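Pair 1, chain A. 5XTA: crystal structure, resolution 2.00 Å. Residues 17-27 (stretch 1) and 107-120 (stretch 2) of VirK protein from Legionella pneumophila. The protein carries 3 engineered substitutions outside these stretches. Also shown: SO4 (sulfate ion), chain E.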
# COMPACT_ATOMS: atom_id res chain seq x y z
N GLY A 17 -8.94 -0.57 15.41
CA GLY A 17 -8.83 -0.89 14.01
C GLY A 17 -8.83 0.25 13.02
O GLY A 17 -8.87 -0.00 11.84
N LYS A 18 -8.66 1.49 13.45
CA LYS A 18 -8.55 2.60 12.51
C LYS A 18 -7.15 2.70 11.84
O LYS A 18 -6.15 2.55 12.46
CB LYS A 18 -8.85 3.89 13.20
CG LYS A 18 -10.31 3.98 13.60
CD LYS A 18 -10.48 5.03 14.69
CE LYS A 18 -11.94 5.19 15.16
NZ LYS A 18 -12.73 5.99 14.20
N ARG A 19 -7.12 3.03 10.58
CA ARG A 19 -5.87 3.30 9.89
C ARG A 19 -5.41 4.73 10.20
O ARG A 19 -6.16 5.67 10.08
CB ARG A 19 -6.04 3.06 8.40
CG ARG A 19 -4.71 3.24 7.68
CD ARG A 19 -4.58 2.41 6.42
NE ARG A 19 -3.32 2.73 5.73
CZ ARG A 19 -2.98 2.24 4.55
NH1 ARG A 19 -3.84 1.45 3.92
NH2 ARG A 19 -1.80 2.56 3.99
N ILE A 20 -4.16 4.87 10.64
CA ILE A 20 -3.60 6.12 11.10
C ILE A 20 -2.85 6.89 9.99
O ILE A 20 -2.12 6.31 9.20
CB ILE A 20 -2.62 5.78 12.25
CG1 ILE A 20 -3.36 5.11 13.44
CG2 ILE A 20 -1.84 6.96 12.74
CD1 ILE A 20 -4.68 5.74 13.84
N THR A 21 -2.97 8.20 9.99
CA THR A 21 -2.21 9.08 9.10
C THR A 21 -1.42 10.09 9.93
O THR A 21 -1.97 10.74 10.84
CB THR A 21 -3.13 9.80 8.10
OG1 THR A 21 -3.75 8.83 7.25
CG2 THR A 21 -2.35 10.76 7.21
N PHE A 22 -0.14 10.22 9.60
CA PHE A 22 0.78 11.20 10.19
C PHE A 22 0.95 12.38 9.24
O PHE A 22 1.27 12.19 8.06
CB PHE A 22 2.15 10.58 10.47
CG PHE A 22 2.09 9.42 11.38
CD1 PHE A 22 1.83 9.60 12.73
CD2 PHE A 22 2.20 8.12 10.90
CE1 PHE A 22 1.75 8.51 13.60
CE2 PHE A 22 2.09 7.04 11.76
CZ PHE A 22 1.88 7.24 13.11
N VAL A 23 0.69 13.58 9.78
CA VAL A 23 0.93 14.85 9.11
C VAL A 23 2.00 15.64 9.87
O VAL A 23 1.84 15.99 11.05
CB VAL A 23 -0.35 15.65 8.89
CG1 VAL A 23 -0.07 16.89 8.06
CG2 VAL A 23 -1.38 14.80 8.16
N ILE A 24 3.11 15.89 9.20
CA ILE A 24 4.24 16.53 9.81
C ILE A 24 4.53 17.83 9.15
O ILE A 24 4.72 17.90 7.93
CB ILE A 24 5.45 15.62 9.73
CG1 ILE A 24 4.97 14.28 10.28
CG2 ILE A 24 6.64 16.22 10.51
CD1 ILE A 24 5.99 13.34 10.78
N ASN A 25 4.61 18.86 9.99
CA ASN A 25 4.96 20.23 9.55
C ASN A 25 6.40 20.52 9.94
O ASN A 25 6.71 20.83 11.11
CB ASN A 25 3.96 21.20 10.14
CG ASN A 25 4.10 22.62 9.60
OD1 ASN A 25 5.03 22.96 8.88
ND2 ASN A 25 3.14 23.43 9.95
N LEU A 26 7.29 20.35 8.96
CA LEU A 26 8.74 20.37 9.18
C LEU A 26 9.31 21.64 9.81
O LEU A 26 10.27 21.58 10.57
CB LEU A 26 9.47 20.12 7.87
CG LEU A 26 9.83 18.68 7.49
CD1 LEU A 26 8.75 17.68 7.81
CD2 LEU A 26 10.18 18.63 6.02
N LYS A 27 8.69 22.78 9.52
CA LYS A 27 9.15 24.03 10.08
C LYS A 27 8.85 24.14 11.59
O LYS A 27 9.42 24.95 12.29
CB LYS A 27 8.57 25.20 9.29
CG LYS A 27 7.12 25.56 9.56
CD LYS A 27 6.70 26.71 8.64
CE LYS A 27 5.25 26.62 8.16
NZ LYS A 27 4.26 27.25 9.08
N GLN A 107 17.35 13.15 11.33
CA GLN A 107 16.28 13.04 12.30
C GLN A 107 15.61 14.36 12.61
O GLN A 107 16.28 15.41 12.66
CB GLN A 107 16.82 12.42 13.58
CG GLN A 107 15.80 12.43 14.71
CD GLN A 107 16.10 11.44 15.81
OE1 GLN A 107 16.56 10.32 15.55
NE2 GLN A 107 15.83 11.85 17.04
N MSE A 108 14.31 14.31 12.84
CA MSE A 108 13.62 15.49 13.34
C MSE A 108 12.86 15.14 14.55
O MSE A 108 12.51 13.99 14.77
CB MSE A 108 12.74 16.26 12.40
CG MSE A 108 11.76 15.43 11.61
SE MSE A 108 11.89 16.20 9.81
CE MSE A 108 13.66 15.44 9.30
N ASN A 109 12.64 16.15 15.38
CA ASN A 109 11.89 15.99 16.62
C ASN A 109 10.80 17.02 16.67
O ASN A 109 11.00 18.15 16.27
CB ASN A 109 12.83 16.10 17.81
CG ASN A 109 13.93 15.05 17.76
OD1 ASN A 109 13.77 13.96 18.27
ND2 ASN A 109 15.03 15.37 17.10
N CYS A 110 9.62 16.58 17.10
CA CYS A 110 8.41 17.38 17.13
C CYS A 110 7.59 17.10 18.35
O CYS A 110 7.86 16.19 19.08
CB CYS A 110 7.48 17.15 15.94
SG CYS A 110 8.11 16.30 14.52
N LYS A 111 6.59 17.93 18.56
CA LYS A 111 5.61 17.71 19.59
C LYS A 111 4.25 17.36 18.95
O LYS A 111 3.84 17.95 17.95
CB LYS A 111 5.54 18.97 20.46
CG LYS A 111 4.73 18.80 21.75
CD LYS A 111 5.56 18.84 23.05
CE LYS A 111 4.92 18.02 24.18
NZ LYS A 111 5.78 16.88 24.63
N LEU A 112 3.56 16.40 19.56
CA LEU A 112 2.24 16.02 19.15
C LEU A 112 1.30 17.22 19.25
O LEU A 112 1.29 17.93 20.27
CB LEU A 112 1.71 14.92 20.07
CG LEU A 112 0.27 14.46 19.86
CD1 LEU A 112 0.01 13.94 18.44
CD2 LEU A 112 -0.11 13.42 20.88
N GLY A 113 0.51 17.47 18.21
CA GLY A 113 -0.41 18.58 18.21
C GLY A 113 0.19 19.85 17.67
O GLY A 113 -0.54 20.74 17.27
N ASP A 114 1.51 19.95 17.68
CA ASP A 114 2.22 21.10 17.15
C ASP A 114 2.82 20.93 15.73
O ASP A 114 2.15 21.32 14.75
CB ASP A 114 3.32 21.54 18.15
CG ASP A 114 3.95 22.88 17.79
OD1 ASP A 114 3.37 23.67 17.00
OD2 ASP A 114 5.05 23.15 18.34
N GLY A 115 4.03 20.35 15.61
CA GLY A 115 4.58 19.91 14.33
C GLY A 115 4.16 18.49 13.88
O GLY A 115 4.25 18.17 12.70
N PHE A 116 3.73 17.64 14.80
CA PHE A 116 3.36 16.25 14.50
C PHE A 116 1.88 16.00 14.80
O PHE A 116 1.43 16.05 15.95
CB PHE A 116 4.23 15.37 15.38
CG PHE A 116 4.17 13.92 15.07
CD1 PHE A 116 5.02 13.35 14.12
CD2 PHE A 116 3.33 13.11 15.77
CE1 PHE A 116 4.95 12.00 13.87
CE2 PHE A 116 3.25 11.77 15.51
CZ PHE A 116 4.07 11.22 14.56
N LYS A 117 1.09 15.77 13.77
CA LYS A 117 -0.33 15.57 13.94
C LYS A 117 -0.71 14.22 13.43
O LYS A 117 -0.06 13.68 12.52
CB LYS A 117 -1.09 16.65 13.20
CG LYS A 117 -0.96 18.02 13.86
CD LYS A 117 -1.96 18.98 13.24
CE LYS A 117 -1.66 20.42 13.62
NZ LYS A 117 -2.62 21.29 12.89
N VAL A 118 -1.74 13.66 14.04
CA VAL A 118 -2.12 12.32 13.81
C VAL A 118 -3.63 12.28 13.61
O VAL A 118 -4.37 12.90 14.38
CB VAL A 118 -1.73 11.38 14.97
CG1 VAL A 118 -2.08 9.93 14.62
CG2 VAL A 118 -0.26 11.48 15.35
N PHE A 119 -4.06 11.53 12.59
CA PHE A 119 -5.49 11.41 12.20
C PHE A 119 -5.93 9.98 12.04
O PHE A 119 -5.15 9.13 11.66
CB PHE A 119 -5.78 12.14 10.90
CG PHE A 119 -5.46 13.60 10.96
CD1 PHE A 119 -6.46 14.54 11.21
CD2 PHE A 119 -4.14 14.02 10.82
CE1 PHE A 119 -6.15 15.89 11.28
CE2 PHE A 119 -3.82 15.36 10.91
CZ PHE A 119 -4.83 16.30 11.15
N GLY A 120 -7.20 9.71 12.30
CA GLY A 120 -7.72 8.35 12.23
C GLY A 120 -9.21 8.26 12.47
O GLY A 120 -9.80 9.10 13.19
OXT GLY A 120 -9.84 7.35 11.93
S SO4 E . -2.22 0.97 0.72
O1 SO4 E . -3.54 1.54 1.05
O2 SO4 E . -1.62 0.68 2.04
O3 SO4 E . -2.47 -0.25 -0.03
O4 SO4 E . -1.40 1.95 0.00
O HOH W 1 -11.83 8.37 14.82
O HOH W 2 -5.95 8.12 8.55
O HOH W 3 -8.69 5.64 10.26

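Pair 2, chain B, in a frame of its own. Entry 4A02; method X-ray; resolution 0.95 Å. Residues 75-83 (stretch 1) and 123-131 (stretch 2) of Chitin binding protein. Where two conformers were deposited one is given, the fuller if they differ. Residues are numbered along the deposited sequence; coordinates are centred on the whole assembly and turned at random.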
# COMPACT_ATOMS: atom_id res chain seq x y z
N PRO B 75 -3.74 5.43 -16.35
CA PRO B 75 -2.72 4.43 -16.03
C PRO B 75 -1.64 4.98 -15.14
O PRO B 75 -1.09 6.05 -15.39
CB PRO B 75 -2.20 4.00 -17.41
CG PRO B 75 -3.32 4.34 -18.35
CD PRO B 75 -3.94 5.60 -17.81
N LEU B 76 -1.32 4.22 -14.09
CA LEU B 76 -0.28 4.57 -13.12
C LEU B 76 0.68 3.39 -13.05
O LEU B 76 0.27 2.25 -12.79
CB LEU B 76 -0.90 4.79 -11.73
CG LEU B 76 0.14 5.00 -10.61
CD1 LEU B 76 0.88 6.30 -10.76
CD2 LEU B 76 -0.59 4.95 -9.27
N ASP B 77 1.98 3.66 -13.25
CA ASP B 77 2.99 2.65 -13.07
C ASP B 77 3.32 2.57 -11.57
O ASP B 77 3.69 3.58 -10.96
CB ASP B 77 4.21 2.99 -13.89
CG ASP B 77 4.00 2.85 -15.39
OD1 ASP B 77 3.03 2.17 -15.82
OD2 ASP B 77 4.78 3.46 -16.15
N ILE B 78 3.19 1.39 -11.02
CA ILE B 78 3.37 1.19 -9.57
C ILE B 78 4.44 0.10 -9.39
O ILE B 78 4.29 -0.95 -10.04
CB ILE B 78 1.99 0.91 -8.95
CG1 ILE B 78 2.09 0.81 -7.45
CG2 ILE B 78 1.28 -0.30 -9.56
CD1 ILE B 78 0.80 1.16 -6.71
N THR B 79 5.56 0.39 -8.66
CA THR B 79 6.75 -0.44 -8.52
C THR B 79 6.91 -0.93 -7.10
O THR B 79 6.91 -0.11 -6.17
CB THR B 79 8.00 0.31 -8.94
OG1 THR B 79 7.88 0.70 -10.31
CG2 THR B 79 9.29 -0.52 -8.84
N TRP B 80 7.07 -2.23 -6.95
CA TRP B 80 7.47 -2.86 -5.70
C TRP B 80 8.99 -3.07 -5.66
O TRP B 80 9.61 -3.33 -6.69
CB TRP B 80 6.80 -4.19 -5.46
CG TRP B 80 5.33 -4.18 -5.24
CD1 TRP B 80 4.35 -3.96 -6.16
CD2 TRP B 80 4.66 -4.46 -3.99
NE1 TRP B 80 3.10 -4.06 -5.57
CE2 TRP B 80 3.28 -4.38 -4.24
CE3 TRP B 80 5.11 -4.75 -2.70
CZ2 TRP B 80 2.34 -4.60 -3.23
CZ3 TRP B 80 4.19 -4.97 -1.70
CH2 TRP B 80 2.80 -4.89 -1.97
N ASN B 81 9.56 -3.01 -4.46
CA ASN B 81 10.90 -3.47 -4.21
C ASN B 81 10.81 -4.59 -3.18
O ASN B 81 10.22 -4.40 -2.11
CB ASN B 81 11.82 -2.37 -3.70
CG ASN B 81 12.19 -1.27 -4.66
OD1 ASN B 81 12.89 -0.31 -4.27
ND2 ASN B 81 11.80 -1.36 -5.93
N LEU B 82 11.36 -5.75 -3.54
CA LEU B 82 11.24 -6.94 -2.71
C LEU B 82 12.55 -7.23 -2.07
O LEU B 82 13.57 -7.30 -2.78
CB LEU B 82 10.77 -8.12 -3.57
CG LEU B 82 9.56 -7.86 -4.44
CD1 LEU B 82 9.16 -9.14 -5.17
CD2 LEU B 82 8.38 -7.32 -3.63
N THR B 83 12.51 -7.42 -0.76
CA THR B 83 13.66 -7.76 0.00
C THR B 83 13.83 -9.28 0.02
O THR B 83 14.96 -9.71 0.21
CB THR B 83 13.62 -7.23 1.45
OG1 THR B 83 12.45 -7.68 2.14
CG2 THR B 83 13.63 -5.73 1.48
N VAL B 123 8.35 -16.58 -9.37
CA VAL B 123 9.21 -15.80 -8.51
C VAL B 123 9.52 -14.47 -9.20
O VAL B 123 10.13 -14.42 -10.27
CB VAL B 123 10.53 -16.54 -8.21
CG1 VAL B 123 11.42 -15.67 -7.31
CG2 VAL B 123 10.18 -17.87 -7.56
N PRO B 124 9.10 -13.39 -8.64
CA PRO B 124 9.30 -12.09 -9.29
C PRO B 124 10.73 -11.63 -9.13
O PRO B 124 11.44 -12.13 -8.23
CB PRO B 124 8.34 -11.14 -8.53
CG PRO B 124 8.15 -11.83 -7.22
CD PRO B 124 8.37 -13.30 -7.40
N ASN B 125 11.11 -10.67 -9.97
CA ASN B 125 12.38 -9.96 -9.76
C ASN B 125 12.30 -9.11 -8.49
O ASN B 125 11.23 -8.84 -7.96
CB ASN B 125 12.59 -9.07 -10.98
CG ASN B 125 12.96 -9.88 -12.20
OD1 ASN B 125 13.48 -10.99 -12.17
ND2 ASN B 125 12.66 -9.26 -13.31
N LYS B 126 13.44 -8.58 -8.05
CA LYS B 126 13.48 -7.73 -6.90
C LYS B 126 12.78 -6.40 -7.15
O LYS B 126 12.38 -5.78 -6.18
CB LYS B 126 14.92 -7.46 -6.46
CG LYS B 126 15.60 -8.69 -5.85
CD LYS B 126 16.98 -8.26 -5.36
CE LYS B 126 18.07 -8.54 -6.39
NZ LYS B 126 19.29 -9.27 -5.92
N VAL B 127 12.69 -5.95 -8.37
CA VAL B 127 11.94 -4.80 -8.76
C VAL B 127 10.78 -5.26 -9.66
O VAL B 127 11.00 -5.90 -10.69
CB VAL B 127 12.81 -3.76 -9.50
CG1 VAL B 127 11.98 -2.59 -9.96
CG2 VAL B 127 13.91 -3.31 -8.61
N VAL B 128 9.54 -4.99 -9.24
CA VAL B 128 8.36 -5.42 -9.97
C VAL B 128 7.55 -4.19 -10.37
O VAL B 128 7.13 -3.46 -9.52
CB VAL B 128 7.44 -6.33 -9.09
CG1 VAL B 128 6.21 -6.73 -9.89
CG2 VAL B 128 8.15 -7.58 -8.68
N LYS B 129 7.38 -4.00 -11.64
CA LYS B 129 6.67 -2.81 -12.19
C LYS B 129 5.37 -3.31 -12.82
O LYS B 129 5.38 -4.23 -13.65
CB LYS B 129 7.42 -1.93 -13.25
CG LYS B 129 6.67 -0.60 -13.71
CD LYS B 129 7.50 0.30 -14.57
CE LYS B 129 7.30 -0.14 -16.03
NZ LYS B 129 8.54 0.16 -16.80
N GLN B 130 4.27 -2.71 -12.42
CA GLN B 130 2.93 -3.02 -12.89
C GLN B 130 2.23 -1.75 -13.23
O GLN B 130 2.68 -0.68 -12.85
CB GLN B 130 2.14 -3.77 -11.85
CG GLN B 130 2.84 -5.07 -11.51
CD GLN B 130 2.13 -5.87 -10.45
OE1 GLN B 130 1.42 -5.38 -9.57
NE2 GLN B 130 2.37 -7.16 -10.50
N THR B 131 1.14 -1.82 -13.99
CA THR B 131 0.37 -0.67 -14.33
C THR B 131 -1.08 -0.88 -13.91
O THR B 131 -1.63 -1.92 -14.26
CB THR B 131 0.45 -0.36 -15.85
OG1 THR B 131 1.85 -0.24 -16.18
CG2 THR B 131 -0.35 0.87 -16.20

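Both pairs are two antiparallel strands lying side by side: the strand axes approach to 4.7 Å in pair 1 and 4.6 Å in pair 2, with N-to-C directions at 158° and 160°. Superposing N, CA and C of 14 central residues gives an RMSD of 0.6 Å, and the register carries over, so that T21(A)/F119(A) falls on I78(B)/Q130(B), and V23(A)/K117(A) on W80(B)/V128(B). These are the hydrogen-bonded pairs. In pair 1, T21(A) N donates to F119(A) O at 2.9 Å and F119(A) N to T21(A) O at 2.8 Å; in pair 2, I78(B) N reaches Q130(B) O at 2.8 Å and Q130(B) N reaches I78(B) O at 3.0 Å. A single bond ends each ladder at matched positions, N25(A) N to G115(A) O and L82(B) N to K126(B) O, both 2.8 Å. Between the bonded pairs, CA-H...O contacts recur, as from F22(A) CA to K117(A) O at 3.5 Å and from T79(B) CA to V128(B) O at 3.2 Å.

Side chains diverge most clearly on the face carrying F22(A), I24(A), F116(A) and V118(A). There pair 1 packs hydrocarbon: F22(A) CD1 lies 3.3 Å from F116(A) CZ, the two rings meeting obliquely with planes at 37°, and I24(A) CD1 lies 3.5 Å from F116(A) CD1. All four residues are buried. The matching T79(B), N81(B), V127(B) and K129(B) are partly or fully exposed, and their contacts use smaller or polar groups: T79(B) CG2 meets V127(B) CG1 at 3.6 Å, while N81(B) ND2 turns back to W80(B) O in a 3.0 Å hydrogen bond.

On the other face, the facing approach is shared: V23(A) CB lies 4.5 Å from K117(A) CB, and W80(B) CB lies 4.3 Å from V128(B) CB. Pair 1 adds a diagonal contact, V23(A) CG2 to F119(A) CE2 at 3.7 Å, with no close counterpart between W80(B) and Q130(B).

The ends differ in chemistry. I20(A) matches D77(B), and G120(A) matches T131(B). In pair 2, T131(B) OG1 donates to D77(B) OD1 at 2.7 Å. In pair 1 an ideal CB on G120(A) would lie 2.9 Å from I20(A) CD1, a clash, so the bare glycine leaves room for that methyl. Its terminal carboxylate is engaged instead: OXT forms a long salt bridge with K18(A) NZ, 3.9 Å, and water 1 links K18(A) NZ (2.6 Å) to G120(A) O (2.7 Å).

N25(A) and L82(B) share the backbone bond but not the direction of the side chain. The CA-to-CB bond of L82(B) points toward the other stretch, and its CD1 reaches P124(B) CG at 3.5 Å and V128(B) CG2 at 4.0 Å; that of N25(A) points sideways, and the residue has 32 Å² covered against 91 Å² for L82(B).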